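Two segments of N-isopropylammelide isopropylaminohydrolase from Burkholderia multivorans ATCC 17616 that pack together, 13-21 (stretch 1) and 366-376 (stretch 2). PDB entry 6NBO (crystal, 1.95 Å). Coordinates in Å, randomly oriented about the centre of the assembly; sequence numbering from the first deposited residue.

Stretch 1, residues 13-21: LIRNVRTGA
Stretch 2 366-376: DVVLVDAMTLA

The apolar centre of the contact is built from four buried side chains: Ile 14 and Val 17 from the first stretch, Val 367 and Leu 369 from the second. Ile 14 lies in a strand that enters from earlier in the chain, with phi/psi of -94/110, and points its CA-to-CB bond toward the other segment. Its chi1 of -55° (m) and chi2 of 172° (t) extend the side chain so that Ile 14 CD1 lies 4.1 Å from Val 367 CG1, while Ile 14 CG2 lies 4.2 Å from Leu 369 CD1. Val 367 (phi/psi -138/132, chi1 t) opens strand 367-370 and also points toward its partner. Leu 369 (-100/134) starts sideways, but its m, t rotamer brings its end nearer, and Leu 369 CD2 meets Val 17 CG1 at 3.8 Å, the shortest of these apolar approaches. Val 368, between them, is out of reach, as expected from strand alternation.

The backbones stay well apart here: CA atoms are 9.4 Å apart for Ile 14 and Val 367, and 8.0 Å for Val 17 and Leu 369. No backbone-to-backbone hydrogen bond joins the segments, and side chains carry this part of the contact. The register advances in the same sense along both chains. Asn 16 turns the corner at phi/psi 65/59, after which Val 17 (-124/166, chi1 m) again faces the second stretch.

Farther along, the backbones converge to 6.1 Å between the CA atoms of Gly 20 and Leu 375. Leu 375 (-61/-40, m, t) begins the helix that Thr 374 (chi1 63°, p) caps through its side chain. Leu 375 CG approaches Gly 20 CA at 4.3 Å, and Leu 375 CD2 lies 4.1 Å from Thr 19 O. Gly 20 has phi/psi of 151/-133; a CB there would be jammed against the preceding carbonyl oxygen and would sit only 3.5 Å from Leu 375 CD1.

Arg 18 forms the polar edge. Its backbone is extended (-125/133) and its CA-to-CB bond points sideways, but chi1 to chi3 of m, t, m and chi4 of 125° carry the guanidinium to two consecutive carbonyls. Arg 18 NH1 donates to Met 373 O at 2.9 Å (164°), and Arg 18 NH2 to Ala 372 O at 2.8 Å (149°). Both acceptors lie near the guanidinium plane, at its edge, where the N-H bonds point. A water extends this edge, donating to Asp 371 OD1 at 2.8 Å and accepting a weak bond from Arg 18 NH2 at 3.4 Å.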

# COMPACT_ATOMS: atom_id res chain seq x y z
N LEU A 13 -21.55 19.18 0.73
CA LEU A 13 -20.82 20.19 1.48
C LEU A 13 -20.58 19.63 2.88
O LEU A 13 -21.52 19.44 3.65
CB LEU A 13 -21.60 21.51 1.55
CG LEU A 13 -20.94 22.63 2.37
CD1 LEU A 13 -19.55 22.95 1.83
CD2 LEU A 13 -21.81 23.87 2.37
N ILE A 14 -19.32 19.36 3.19
CA ILE A 14 -18.91 18.93 4.52
C ILE A 14 -18.47 20.18 5.27
O ILE A 14 -17.43 20.77 4.96
CB ILE A 14 -17.77 17.91 4.45
CG1 ILE A 14 -18.17 16.71 3.57
CG2 ILE A 14 -17.36 17.49 5.87
CD1 ILE A 14 -16.99 15.73 3.32
N ARG A 15 -19.26 20.59 6.26
CA ARG A 15 -18.98 21.81 6.99
C ARG A 15 -18.14 21.55 8.23
O ARG A 15 -18.29 20.52 8.89
CB ARG A 15 -20.28 22.49 7.41
CG ARG A 15 -20.95 23.27 6.29
CD ARG A 15 -22.19 23.94 6.83
NE ARG A 15 -22.86 24.72 5.80
CZ ARG A 15 -24.18 24.89 5.74
NH1 ARG A 15 -24.96 24.33 6.66
NH2 ARG A 15 -24.71 25.62 4.77
N ASN A 16 -17.29 22.52 8.56
CA ASN A 16 -16.71 22.65 9.90
C ASN A 16 -15.81 21.46 10.25
O ASN A 16 -16.04 20.73 11.22
CB ASN A 16 -17.84 22.81 10.93
CG ASN A 16 -17.32 23.05 12.33
OD1 ASN A 16 -16.20 23.52 12.52
ND2 ASN A 16 -18.13 22.73 13.33
N VAL A 17 -14.77 21.27 9.43
CA VAL A 17 -13.74 20.26 9.68
C VAL A 17 -12.38 20.94 9.71
O VAL A 17 -12.22 22.08 9.30
CB VAL A 17 -13.76 19.14 8.63
CG1 VAL A 17 -15.06 18.34 8.72
CG2 VAL A 17 -13.55 19.71 7.23
N ARG A 18 -11.39 20.20 10.20
CA ARG A 18 -10.03 20.69 10.33
C ARG A 18 -9.10 19.74 9.60
O ARG A 18 -9.21 18.52 9.76
CB ARG A 18 -9.63 20.81 11.80
CG ARG A 18 -10.34 21.92 12.58
CD ARG A 18 -10.06 21.79 14.08
NE ARG A 18 -10.50 20.48 14.57
CZ ARG A 18 -9.72 19.62 15.22
NH1 ARG A 18 -8.46 19.93 15.48
NH2 ARG A 18 -10.21 18.46 15.62
N THR A 19 -8.20 20.28 8.80
CA THR A 19 -7.22 19.41 8.15
C THR A 19 -5.98 19.21 9.02
O THR A 19 -5.09 18.45 8.63
CB THR A 19 -6.83 19.98 6.79
OG1 THR A 19 -6.27 21.28 6.98
CG2 THR A 19 -8.05 20.07 5.89
N GLY A 20 -5.92 19.85 10.18
CA GLY A 20 -4.81 19.66 11.09
C GLY A 20 -4.57 20.90 11.93
O GLY A 20 -5.51 21.46 12.50
N ALA A 21 -3.31 21.32 12.02
CA ALA A 21 -2.95 22.59 12.65
C ALA A 21 -3.22 23.70 11.64
O ALA A 21 -2.34 24.14 10.90
CB ALA A 21 -1.50 22.59 13.11
N ASP A 366 -12.01 11.83 -1.71
CA ASP A 366 -11.88 10.83 -0.64
C ASP A 366 -11.63 11.58 0.66
O ASP A 366 -10.61 12.26 0.80
CB ASP A 366 -10.73 9.86 -0.92
CG ASP A 366 -10.93 9.02 -2.19
OD1 ASP A 366 -12.01 9.11 -2.82
OD2 ASP A 366 -10.01 8.26 -2.56
N VAL A 367 -12.55 11.46 1.61
CA VAL A 367 -12.49 12.24 2.84
C VAL A 367 -12.85 11.33 4.00
O VAL A 367 -13.85 10.60 3.95
CB VAL A 367 -13.42 13.47 2.82
CG1 VAL A 367 -13.24 14.28 4.09
CG2 VAL A 367 -13.15 14.35 1.59
N VAL A 368 -12.04 11.37 5.05
CA VAL A 368 -12.20 10.53 6.24
C VAL A 368 -12.24 11.47 7.43
O VAL A 368 -11.29 12.23 7.66
CB VAL A 368 -11.05 9.51 6.36
CG1 VAL A 368 -11.20 8.63 7.62
CG2 VAL A 368 -10.98 8.66 5.10
N LEU A 369 -13.35 11.45 8.19
CA LEU A 369 -13.49 12.30 9.36
C LEU A 369 -13.21 11.48 10.61
O LEU A 369 -13.73 10.37 10.75
CB LEU A 369 -14.89 12.91 9.46
CG LEU A 369 -15.36 13.75 8.27
CD1 LEU A 369 -16.66 14.46 8.65
CD2 LEU A 369 -14.28 14.73 7.85
N VAL A 370 -12.40 12.04 11.53
CA VAL A 370 -12.12 11.41 12.82
C VAL A 370 -12.19 12.44 13.93
O VAL A 370 -11.78 13.60 13.74
CB VAL A 370 -10.75 10.69 12.85
CG1 VAL A 370 -10.77 9.49 11.95
CG2 VAL A 370 -9.62 11.64 12.47
N ASP A 371 -12.71 12.03 15.09
CA ASP A 371 -12.75 12.89 16.27
C ASP A 371 -11.40 12.79 16.97
O ASP A 371 -11.17 11.87 17.76
CB ASP A 371 -13.89 12.49 17.21
CG ASP A 371 -13.91 13.31 18.52
OD1 ASP A 371 -13.21 14.35 18.60
OD2 ASP A 371 -14.62 12.91 19.48
N ALA A 372 -10.51 13.73 16.67
CA ALA A 372 -9.21 13.82 17.31
C ALA A 372 -8.81 15.29 17.34
O ALA A 372 -9.15 16.05 16.44
CB ALA A 372 -8.15 12.99 16.57
N MET A 373 -8.08 15.67 18.39
CA MET A 373 -7.65 17.05 18.51
C MET A 373 -6.50 17.35 17.55
O MET A 373 -6.42 18.45 17.00
CB MET A 373 -7.25 17.37 19.95
N THR A 374 -5.59 16.39 17.35
CA THR A 374 -4.41 16.60 16.51
C THR A 374 -4.22 15.39 15.61
O THR A 374 -4.77 14.32 15.87
CB THR A 374 -3.14 16.82 17.35
OG1 THR A 374 -2.87 15.63 18.12
CG2 THR A 374 -3.28 18.02 18.30
N LEU A 375 -3.43 15.57 14.55
CA LEU A 375 -3.05 14.43 13.72
C LEU A 375 -2.29 13.39 14.52
O LEU A 375 -2.46 12.19 14.30
CB LEU A 375 -2.20 14.89 12.52
CG LEU A 375 -2.83 15.85 11.50
CD1 LEU A 375 -1.78 16.31 10.49
CD2 LEU A 375 -3.98 15.18 10.77
N ALA A 376 -1.40 13.83 15.42
CA ALA A 376 -0.65 12.88 16.23
C ALA A 376 -1.59 12.04 17.10
O ALA A 376 -1.42 10.82 17.21
CB ALA A 376 0.37 13.62 17.10
O HOH W 1 -12.67 16.44 16.74